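Local coordinates for protein metallo-beta-lactamase (Pseudomonas stutzeri, PDB 4ZEJ) that probably hydrolyses the amide bond of beta-lactam antibiotics to give substituted beta-amino acids, using two zinc ions bound in its active site, at residues D54-T57 with L58-I62; H103-E107 with N108-P112; Q183-L186 with S187-E191; T211-L214 with A215-A218. All blocks are in the same frame, centred on the assembly; numbering follows the deposited sequence.

Interaction 1. Residues D54-T57 with L58-I62; sequences DTET and LVHWI
Glu-56 O accepts the backbone N-H of His-60 at 2.9 Å, the shortest of four successive i to i+4 bonds that tie residues 54-57 to 58-62. The other three are of nearly equal length: Leu-58 N to Asp-54 O, Val-59 N to Thr-55 O and Trp-61 N to Thr-57 O each measure 3.0 Å. On the same turn the side chains of Glu-56 and His-60 run side by side in one direction. Glu-56 CG lies over one face of the imidazole, 3.8 Å from the ring centroid and offset toward the rim, a CH-pi contact that chi1 of -177° makes possible. The carboxylate beyond it is turned 53° from the ring plane, and its OE2 comes within 3.4 Å of His-60 CE1. This is the middle of helix 52-64, the crossover helix of the beta-alpha-beta unit made with strands 42-46 and 68-73. Leu-58 faces inward onto Ile-45 of the first of these strands, while Val-59 packs against Trp-87 and Leu-88 of helix 85-90. Because Val-59 CG2 sits beside its backbone N, it is turned to Thr-55 O, 3.3 Å away; the hydroxyl of Thr-55 bonds back to Ser-51 O.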
loop_
_atom_site.group_PDB
_atom_site.type_symbol
_atom_site.label_atom_id
_atom_site.label_comp_id
_atom_site.label_asym_id
_atom_site.label_seq_id
_atom_site.Cartn_x
_atom_site.Cartn_y
_atom_site.Cartn_z
ATOM N N ASP A 54 -3.246 -15.378 -4.737
ATOM C CA ASP A 54 -3.442 -14.124 -5.462
ATOM C C ASP A 54 -2.125 -13.451 -5.861
ATOM O O ASP A 54 -2.055 -12.815 -6.911
ATOM C CB ASP A 54 -4.330 -13.176 -4.660
ATOM C CG ASP A 54 -5.772 -13.642 -4.593
ATOM O OD1 ASP A 54 -6.499 -13.149 -3.723
ATOM O OD2 ASP A 54 -6.194 -14.491 -5.407
ATOM N N THR A 55 -1.090 -13.600 -5.043
ATOM C CA THR A 55 0.243 -13.112 -5.385
ATOM C C THR A 55 0.744 -13.839 -6.635
ATOM O O THR A 55 1.228 -13.206 -7.561
ATOM C CB THR A 55 1.224 -13.263 -4.199
ATOM O OG1 THR A 55 0.753 -12.465 -3.107
ATOM C CG2 THR A 55 2.629 -12.814 -4.565
ATOM N N GLU A 56 0.570 -15.156 -6.680
ATOM C CA GLU A 56 0.925 -15.922 -7.882
ATOM C C GLU A 56 0.160 -15.463 -9.132
ATOM O O GLU A 56 0.756 -15.289 -10.200
ATOM C CB GLU A 56 0.738 -17.422 -7.647
ATOM C CG GLU A 56 1.175 -18.259 -8.843
ATOM C CD GLU A 56 1.406 -19.738 -8.550
ATOM O OE1 GLU A 56 1.582 -20.146 -7.384
ATOM O OE2 GLU A 56 1.453 -20.506 -9.527
ATOM N N THR A 57 -1.147 -15.260 -8.999
ATOM C CA THR A 57 -1.967 -14.768 -10.109
ATOM C C THR A 57 -1.469 -13.431 -10.659
ATOM O O THR A 57 -1.323 -13.277 -11.872
ATOM C CB THR A 57 -3.434 -14.647 -9.699
ATOM O OG1 THR A 57 -3.884 -15.934 -9.264
ATOM C CG2 THR A 57 -4.299 -14.182 -10.870
ATOM N N LEU A 58 -1.198 -12.493 -9.755
ATOM C CA LEU A 58 -0.691 -11.185 -10.103
ATOM C C LEU A 58 0.648 -11.263 -10.841
ATOM O O LEU A 58 0.827 -10.613 -11.883
ATOM C CB LEU A 58 -0.520 -10.338 -8.839
ATOM C CG LEU A 58 0.026 -8.921 -9.042
ATOM C CD1 LEU A 58 -0.976 -8.109 -9.848
ATOM C CD2 LEU A 58 0.355 -8.250 -7.712
ATOM N N VAL A 59 1.578 -12.046 -10.301
ATOM C CA VAL A 59 2.910 -12.201 -10.918
ATOM C C VAL A 59 2.798 -12.858 -12.309
ATOM O O VAL A 59 3.468 -12.439 -13.268
ATOM C CB VAL A 59 3.874 -12.962 -9.974
ATOM C CG1 VAL A 59 5.186 -13.306 -10.660
ATOM C CG2 VAL A 59 4.163 -12.128 -8.724
ATOM N N HIS A 60 1.936 -13.861 -12.429
ATOM C CA HIS A 60 1.678 -14.495 -13.722
ATOM C C HIS A 60 1.132 -13.512 -14.746
ATOM O O HIS A 60 1.517 -13.568 -15.907
ATOM C CB HIS A 60 0.715 -15.679 -13.571
ATOM C CG HIS A 60 1.348 -16.894 -12.987
ATOM N ND1 HIS A 60 0.863 -18.166 -13.202
ATOM C CD2 HIS A 60 2.470 -17.042 -12.243
ATOM C CE1 HIS A 60 1.646 -19.040 -12.597
ATOM N NE2 HIS A 60 2.621 -18.381 -12.001
ATOM N N TRP A 61 0.240 -12.620 -14.316
ATOM C CA TRP A 61 -0.318 -11.605 -15.204
ATOM C C TRP A 61 0.768 -10.650 -15.712
ATOM O O TRP A 61 0.809 -10.335 -16.910
ATOM C CB TRP A 61 -1.454 -10.836 -14.509
ATOM C CG TRP A 61 -2.071 -9.716 -15.335
ATOM C CD1 TRP A 61 -3.120 -9.816 -16.200
ATOM C CD2 TRP A 61 -1.680 -8.337 -15.337
ATOM N NE1 TRP A 61 -3.400 -8.588 -16.751
ATOM C CE2 TRP A 61 -2.531 -7.661 -16.238
ATOM C CE3 TRP A 61 -0.675 -7.610 -14.683
ATOM C CZ2 TRP A 61 -2.413 -6.290 -16.499
ATOM C CZ3 TRP A 61 -0.557 -6.242 -14.942
ATOM C CH2 TRP A 61 -1.429 -5.597 -15.840
ATOM N N ILE A 62 1.647 -10.221 -14.809
ATOM C CA ILE A 62 2.743 -9.308 -15.144
ATOM C C ILE A 62 3.660 -9.943 -16.207
ATOM O O ILE A 62 4.001 -9.305 -17.219
ATOM C CB ILE A 62 3.539 -8.913 -13.870
ATOM C CG1 ILE A 62 2.678 -8.006 -12.983
ATOM C CG2 ILE A 62 4.831 -8.178 -14.212
ATOM C CD1 ILE A 62 3.216 -7.789 -11.588
#

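Interaction 2. Residues H103-E107 with N108-P112; sequences HLLKE and NKKEP
Lys-110 N reaches back to Leu-105 O at 2.8 Å and Lys-109 N to Lys-106 O at 3.0 Å, the paired bonds of a Schellman motif that ends helix 99-107. Lys-109 is its C-prime residue, and its positive phi of 56° turns the chain back across the helix end. Both donors stand above the planes of the carbonyls they meet, Lys-109 N the more steeply. Asn-108, the first residue to leave helical geometry, adds a side-chain bond to the backbone scheme. Its ND2 donates to Leu-104 O over 2.9 Å in an almost straight bond (174°), with the acceptor in the plane of the amide. Asn-108 N approaches that oxygen from the opposite face of the carbonyl plane at 3.2 Å, and one carbonyl is thus gripped twice by a single residue. With CG beside its own backbone N (chi1 -70°), the amide folds back toward the helix. Leu-104 and Asn-108 also both touch Trp-77, in the loop that carries the zinc ligands His-76 and His-78. The apolar part of the contact lies around Leu-105, whose side chain crosses that of Lys-110 at about a right angle, CD2 standing 3.7 Å from Lys-110 CB. Beyond that point the lysine leads away to a salt bridge with Glu-79. Leu-105 CD1 meets Pro-112 CA, and the aliphatic chain of Lys-106 crosses the proline ring, its CE 4.0 Å from Pro-112 CB.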
loop_
_atom_site.group_PDB
_atom_site.type_symbol
_atom_site.label_atom_id
_atom_site.label_comp_id
_atom_site.label_asym_id
_atom_site.label_seq_id
_atom_site.Cartn_x
_atom_site.Cartn_y
_atom_site.Cartn_z
ATOM N N HIS A 103 11.391 -4.500 10.906
ATOM C CA HIS A 103 11.502 -4.764 12.355
ATOM C C HIS A 103 10.212 -5.349 12.923
ATOM O O HIS A 103 10.233 -6.326 13.676
ATOM C CB HIS A 103 11.865 -3.483 13.123
ATOM C CG HIS A 103 11.964 -3.673 14.604
ATOM N ND1 HIS A 103 13.028 -4.317 15.201
ATOM C CD2 HIS A 103 11.138 -3.301 15.613
ATOM C CE1 HIS A 103 12.852 -4.338 16.511
ATOM N NE2 HIS A 103 11.712 -3.729 16.788
ATOM N N LEU A 104 9.085 -4.753 12.545
ATOM C CA LEU A 104 7.779 -5.232 12.995
ATOM C C LEU A 104 7.422 -6.605 12.433
ATOM O O LEU A 104 6.813 -7.404 13.141
ATOM C CB LEU A 104 6.679 -4.204 12.681
ATOM C CG LEU A 104 6.720 -2.970 13.591
ATOM C CD1 LEU A 104 5.945 -1.806 12.984
ATOM C CD2 LEU A 104 6.199 -3.286 14.985
ATOM N N LEU A 105 7.806 -6.888 11.185
ATOM C CA LEU A 105 7.604 -8.228 10.628
ATOM C C LEU A 105 8.373 -9.271 11.461
ATOM O O LEU A 105 7.794 -10.273 11.900
ATOM C CB LEU A 105 8.013 -8.296 9.158
ATOM C CG LEU A 105 7.055 -7.562 8.206
ATOM C CD1 LEU A 105 7.714 -7.388 6.846
ATOM C CD2 LEU A 105 5.716 -8.286 8.087
ATOM N N LYS A 106 9.649 -9.007 11.707
ATOM C CA LYS A 106 10.482 -9.943 12.486
ATOM C C LYS A 106 9.948 -10.165 13.909
ATOM O O LYS A 106 9.826 -11.312 14.355
ATOM C CB LYS A 106 11.937 -9.473 12.504
ATOM C CG LYS A 106 12.621 -9.587 11.152
ATOM C CD LYS A 106 14.069 -9.116 11.201
ATOM C CE LYS A 106 14.409 -8.221 10.017
ATOM N NZ LYS A 106 15.878 -7.967 9.947
ATOM N N GLU A 107 9.601 -9.071 14.592
ATOM C CA GLU A 107 9.027 -9.107 15.945
ATOM C C GLU A 107 7.778 -9.988 16.024
ATOM O O GLU A 107 7.560 -10.660 17.030
ATOM C CB GLU A 107 8.706 -7.674 16.420
ATOM C CG GLU A 107 8.008 -7.543 17.775
ATOM C CD GLU A 107 8.813 -8.109 18.938
ATOM O OE1 GLU A 107 10.059 -8.010 18.904
ATOM O OE2 GLU A 107 8.213 -8.649 19.901
ATOM N N ASN A 108 6.977 -9.989 14.958
ATOM C CA ASN A 108 5.764 -10.802 14.863
ATOM C C ASN A 108 5.934 -12.132 14.090
ATOM O O ASN A 108 4.948 -12.729 13.631
ATOM C CB ASN A 108 4.652 -9.939 14.267
ATOM C CG ASN A 108 4.189 -8.854 15.223
ATOM O OD1 ASN A 108 3.315 -9.096 16.042
ATOM N ND2 ASN A 108 4.766 -7.655 15.121
ATOM N N LYS A 109 7.182 -12.590 13.980
ATOM C CA LYS A 109 7.559 -13.873 13.360
ATOM C C LYS A 109 7.047 -14.017 11.924
ATOM O O LYS A 109 6.537 -15.068 11.524
ATOM C CB LYS A 109 7.132 -15.050 14.249
ATOM C CG LYS A 109 7.802 -15.043 15.614
ATOM C CD LYS A 109 7.319 -16.193 16.485
ATOM C CE LYS A 109 8.354 -16.604 17.522
ATOM N NZ LYS A 109 7.931 -17.808 18.293
ATOM N N LYS A 110 7.190 -12.933 11.157
ATOM C CA LYS A 110 6.836 -12.926 9.752
ATOM C C LYS A 110 8.089 -12.841 8.904
ATOM O O LYS A 110 9.115 -12.312 9.320
ATOM C CB LYS A 110 5.916 -11.748 9.428
ATOM C CG LYS A 110 4.670 -11.655 10.298
ATOM C CD LYS A 110 3.782 -12.875 10.164
ATOM C CE LYS A 110 2.437 -12.657 10.837
ATOM N NZ LYS A 110 1.570 -13.854 10.706
ATOM N N GLU A 111 7.973 -13.342 7.689
ATOM C CA GLU A 111 9.039 -13.249 6.708
ATOM C C GLU A 111 9.291 -11.774 6.362
ATOM O O GLU A 111 8.359 -11.085 5.983
ATOM C CB GLU A 111 8.608 -14.015 5.461
ATOM C CG GLU A 111 9.742 -14.523 4.636
ATOM C CD GLU A 111 10.571 -15.549 5.384
ATOM O OE1 GLU A 111 11.729 -15.227 5.693
ATOM O OE2 GLU A 111 10.057 -16.650 5.690
ATOM N N PRO A 112 10.533 -11.277 6.537
ATOM C CA PRO A 112 10.803 -9.873 6.220
ATOM C C PRO A 112 11.073 -9.688 4.737
ATOM O O PRO A 112 11.356 -10.658 4.026
ATOM C CB PRO A 112 12.060 -9.565 7.040
ATOM C CG PRO A 112 12.770 -10.866 7.116
ATOM C CD PRO A 112 11.711 -11.934 7.141
#

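Interaction 3. Residues Q183-L186 with S187-E191; sequences QNAL and SRYSE
This is a local contact along the last turns of helix 175-188 and its exit, where polar side chains meet on one flank and Tyr-189 turns inward on another. Gln-183 NE2 donates to Ser-187 OG over 3.0 Å, with the hydroxyl oxygen close to the plane of the amide (7° out of it). The bend in the glutamine at chi2 (56°) turns its amide forward along the helix to Ser-187, although its CB starts away from that residue. Beneath this bridge Ser-187 N bonds to Gln-183 O at 2.9 Å, so the two residues are joined through both backbone and side chain. The helical pattern continues with Arg-188 N to Asn-184 O and closes with Tyr-189 N to Ala-185 O, 3.0 Å long. Tyr-189 is the first residue to depart from helical angles. Its CD1 lies 3.3 Å from Ala-185 O, and one ring face carries Arg-188 CG, 3.8 Å above the plane and over the centre. The phenol ring also meets Trp-146 of strand 144-147, while Ala-185 and Leu-186 pack on Leu-208 of helix 206-218. The helix that ends here is the crossover of a beta-alpha-beta unit, linking the parallel strands 152-156 and 194-197 of the second sheet.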
loop_
_atom_site.group_PDB
_atom_site.type_symbol
_atom_site.label_atom_id
_atom_site.label_comp_id
_atom_site.label_asym_id
_atom_site.label_seq_id
_atom_site.Cartn_x
_atom_site.Cartn_y
_atom_site.Cartn_z
ATOM N N GLN A 183 -1.995 16.012 7.572
ATOM C CA GLN A 183 -1.633 17.369 7.128
ATOM C C GLN A 183 -0.241 17.424 6.482
ATOM O O GLN A 183 -0.041 18.139 5.499
ATOM C CB GLN A 183 -1.719 18.365 8.291
ATOM C CG GLN A 183 -1.508 19.820 7.883
ATOM C CD GLN A 183 -2.474 20.255 6.795
ATOM O OE1 GLN A 183 -3.682 20.131 6.950
ATOM N NE2 GLN A 183 -1.946 20.739 5.674
ATOM N N ASN A 184 0.715 16.677 7.028
ATOM C CA ASN A 184 2.042 16.583 6.398
ATOM C C ASN A 184 1.947 16.100 4.959
ATOM O O ASN A 184 2.581 16.680 4.062
ATOM C CB ASN A 184 2.983 15.651 7.178
ATOM C CG ASN A 184 3.322 16.164 8.569
ATOM O OD1 ASN A 184 3.291 17.367 8.840
ATOM N ND2 ASN A 184 3.682 15.237 9.468
ATOM N N ALA A 185 1.144 15.050 4.740
ATOM C CA ALA A 185 0.933 14.498 3.412
ATOM C C ALA A 185 0.185 15.474 2.514
ATOM O O ALA A 185 0.541 15.612 1.344
ATOM C CB ALA A 185 0.191 13.167 3.479
ATOM N N LEU A 186 -0.825 16.157 3.064
ATOM C CA LEU A 186 -1.571 17.190 2.315
ATOM C C LEU A 186 -0.644 18.310 1.837
ATOM O O LEU A 186 -0.700 18.703 0.683
ATOM C CB LEU A 186 -2.716 17.775 3.143
ATOM C CG LEU A 186 -3.969 16.898 3.260
ATOM C CD1 LEU A 186 -4.774 17.268 4.506
ATOM C CD2 LEU A 186 -4.822 17.037 2.003
ATOM N N SER A 187 0.204 18.805 2.732
ATOM C CA SER A 187 1.140 19.881 2.402
ATOM C C SER A 187 2.196 19.468 1.362
ATOM O O SER A 187 2.591 20.284 0.516
ATOM C CB SER A 187 1.826 20.381 3.672
ATOM O OG SER A 187 0.876 20.943 4.559
ATOM N N ARG A 188 2.672 18.228 1.442
ATOM C CA ARG A 188 3.716 17.730 0.541
ATOM C C ARG A 188 3.205 17.384 -0.870
ATOM O O ARG A 188 3.921 17.612 -1.861
ATOM C CB ARG A 188 4.409 16.512 1.155
ATOM C CG ARG A 188 5.632 16.015 0.393
ATOM C CD ARG A 188 6.271 14.848 1.118
ATOM N NE ARG A 188 7.387 14.261 0.377
ATOM C CZ ARG A 188 8.647 14.695 0.394
ATOM N NH1 ARG A 188 9.006 15.754 1.114
ATOM N NH2 ARG A 188 9.571 14.054 -0.320
ATOM N N TYR A 189 1.983 16.857 -0.956
ATOM C CA TYR A 189 1.440 16.309 -2.206
ATOM C C TYR A 189 0.261 17.107 -2.765
ATOM O O TYR A 189 -0.749 16.539 -3.172
ATOM C CB TYR A 189 1.071 14.837 -1.999
ATOM C CG TYR A 189 2.271 14.014 -1.634
ATOM C CD1 TYR A 189 2.387 13.429 -0.373
ATOM C CD2 TYR A 189 3.324 13.857 -2.536
ATOM C CE1 TYR A 189 3.502 12.691 -0.036
ATOM C CE2 TYR A 189 4.446 13.121 -2.200
ATOM C CZ TYR A 189 4.519 12.531 -0.951
ATOM O OH TYR A 189 5.640 11.808 -0.624
ATOM N N SER A 190 0.416 18.427 -2.805
ATOM C CA SER A 190 -0.575 19.322 -3.436
ATOM C C SER A 190 -0.846 19.006 -4.921
ATOM O O SER A 190 -1.945 19.271 -5.411
ATOM C CB SER A 190 -0.144 20.788 -3.298
ATOM O OG SER A 190 1.038 21.042 -4.038
ATOM N N GLU A 191 0.147 18.453 -5.624
ATOM C CA GLU A 191 -0.010 18.013 -7.025
ATOM C C GLU A 191 -0.876 16.760 -7.232
ATOM O O GLU A 191 -1.197 16.429 -8.372
ATOM C CB GLU A 191 1.364 17.698 -7.653
ATOM C CG GLU A 191 2.253 18.883 -7.985
ATOM C CD GLU A 191 3.535 18.471 -8.714
ATOM O OE1 GLU A 191 3.792 17.256 -8.858
ATOM O OE2 GLU A 191 4.306 19.352 -9.140
#

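Interaction 4. Residues T211-L214 with A215-A218; sequences TKSL and AETA
Lys-212 NZ and Glu-216 OE1 form the charged part of this contact, a salt bridge of 2.7 Å between residues one helical turn apart. The ammonium group meets OE1 from above the carboxylate plane, 35° out of it. The lysine runs extended until its last bend (chi4 -79°), which swings NZ across to the glutamate, and the two chains approach at a slant. The other carboxylate oxygen takes part in a water-mediated link: one water donates to Glu-216 OE2 at 2.7 Å and is hydrogen-bonded to Ser-213 OG at the same length. Partners at both oxygens should restrict the rotation of the carboxylate, and the ammonium would be expected to favour its ionised form. Backbone bonds form the second group. Ala-215 N to Thr-211 O, Glu-216 N to Lys-212 O and Thr-217 N to Ser-213 O are each 3.0 Å, and Ala-218 N to Leu-214 O is 2.9 Å. They belong to helix 206-218, the C-terminal helix of the ordered chain, which lies against helix 175-188: Thr-211 and Ala-215 both touch Trp-178 there. The third kind is a weak contact between a side-chain hydroxyl and the backbone. Thr-217 OG1, placed between its backbone N and carbonyl carbon (chi1 57°), is 3.3 Å from Leu-214 O, with Ser-213 O a competing acceptor for its one proton. The hydroxyl of the buried Thr-211 bonds to Leu-207 O and to Arg-160 N; the side chain of Leu-214 packs on Arg-160 and Leu-167.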
loop_
_atom_site.group_PDB
_atom_site.type_symbol
_atom_site.label_atom_id
_atom_site.label_comp_id
_atom_site.label_asym_id
_atom_site.label_seq_id
_atom_site.Cartn_x
_atom_site.Cartn_y
_atom_site.Cartn_z
ATOM N N THR A 211 -9.770 11.711 5.853
ATOM C CA THR A 211 -8.970 10.937 6.813
ATOM C C THR A 211 -8.522 11.842 7.979
ATOM O O THR A 211 -8.645 11.465 9.145
ATOM C CB THR A 211 -7.748 10.296 6.131
ATOM O OG1 THR A 211 -8.205 9.402 5.100
ATOM C CG2 THR A 211 -6.881 9.522 7.119
ATOM N N LYS A 212 -7.999 13.016 7.652
ATOM C CA LYS A 212 -7.630 14.008 8.659
ATOM C C LYS A 212 -8.790 14.306 9.623
ATOM O O LYS A 212 -8.616 14.259 10.845
ATOM C CB LYS A 212 -7.132 15.299 8.001
ATOM C CG LYS A 212 -6.693 16.335 9.016
ATOM C CD LYS A 212 -5.962 17.500 8.370
ATOM C CE LYS A 212 -5.449 18.458 9.414
ATOM N NZ LYS A 212 -6.530 19.341 9.917
ATOM N N SER A 213 -9.968 14.590 9.077
ATOM C CA SER A 213 -11.154 14.858 9.908
ATOM C C SER A 213 -11.554 13.668 10.783
ATOM O O SER A 213 -11.848 13.856 11.975
ATOM C CB SER A 213 -12.324 15.325 9.050
ATOM O OG SER A 213 -13.462 15.618 9.837
ATOM N N LEU A 214 -11.552 12.463 10.216
ATOM C CA LEU A 214 -11.837 11.248 10.998
ATOM C C LEU A 214 -10.898 11.120 12.197
ATOM O O LEU A 214 -11.338 10.786 13.307
ATOM C CB LEU A 214 -11.740 9.979 10.156
ATOM C CG LEU A 214 -12.819 9.750 9.081
ATOM C CD1 LEU A 214 -12.395 8.581 8.230
ATOM C CD2 LEU A 214 -14.183 9.526 9.709
ATOM N N ALA A 215 -9.605 11.381 11.977
ATOM C CA ALA A 215 -8.623 11.323 13.054
ATOM C C ALA A 215 -8.904 12.390 14.125
ATOM O O ALA A 215 -8.757 12.128 15.323
ATOM C CB ALA A 215 -7.215 11.475 12.508
ATOM N N GLU A 216 -9.317 13.578 13.694
ATOM C CA GLU A 216 -9.653 14.664 14.622
ATOM C C GLU A 216 -10.830 14.317 15.529
ATOM O O GLU A 216 -10.806 14.667 16.710
ATOM C CB GLU A 216 -9.951 15.970 13.876
ATOM C CG GLU A 216 -8.724 16.550 13.187
ATOM C CD GLU A 216 -9.034 17.709 12.265
ATOM O OE1 GLU A 216 -8.108 18.501 11.995
ATOM O OE2 GLU A 216 -10.190 17.867 11.831
ATOM N N THR A 217 -11.854 13.650 14.993
ATOM C CA THR A 217 -13.027 13.302 15.809
ATOM C C THR A 217 -12.834 12.000 16.598
ATOM O O THR A 217 -13.496 11.800 17.622
ATOM C CB THR A 217 -14.327 13.280 14.984
ATOM O OG1 THR A 217 -14.204 12.373 13.893
ATOM C CG2 THR A 217 -14.632 14.678 14.456
ATOM N N ALA A 218 -11.899 11.154 16.176
ATOM C CA ALA A 218 -11.570 9.954 16.934
ATOM C C ALA A 218 -10.798 10.294 18.220
ATOM O O ALA A 218 -10.881 9.555 19.184
ATOM C CB ALA A 218 -10.795 8.958 16.079
HETATM O O HOH W 1 -12.875 17.453 11.722
#

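How the interactions relate
Interactions 3 and 4 alone touch: Gln-183 OE1 lies 3.5 Å from Lys-212 CE, and Leu-186 CD1 lies 4.0 Å from Lys-212 CD, where helices 175-188 and 206-218 pack together. Their centres are 16 Å apart. Interaction 1 is on the other side of the chain's centre, with its own centre about 33 Å from that of interaction 3 and 36 Å from that of interaction 4. Interaction 2 comes nearest to the zinc site, the side chain of Leu-104 lying about 7 Å from that of His-76 and 10 Å from a zinc ion. From the other flank, Thr-211 of interaction 4 comes within about 8 Å of His-138, side chain to side chain.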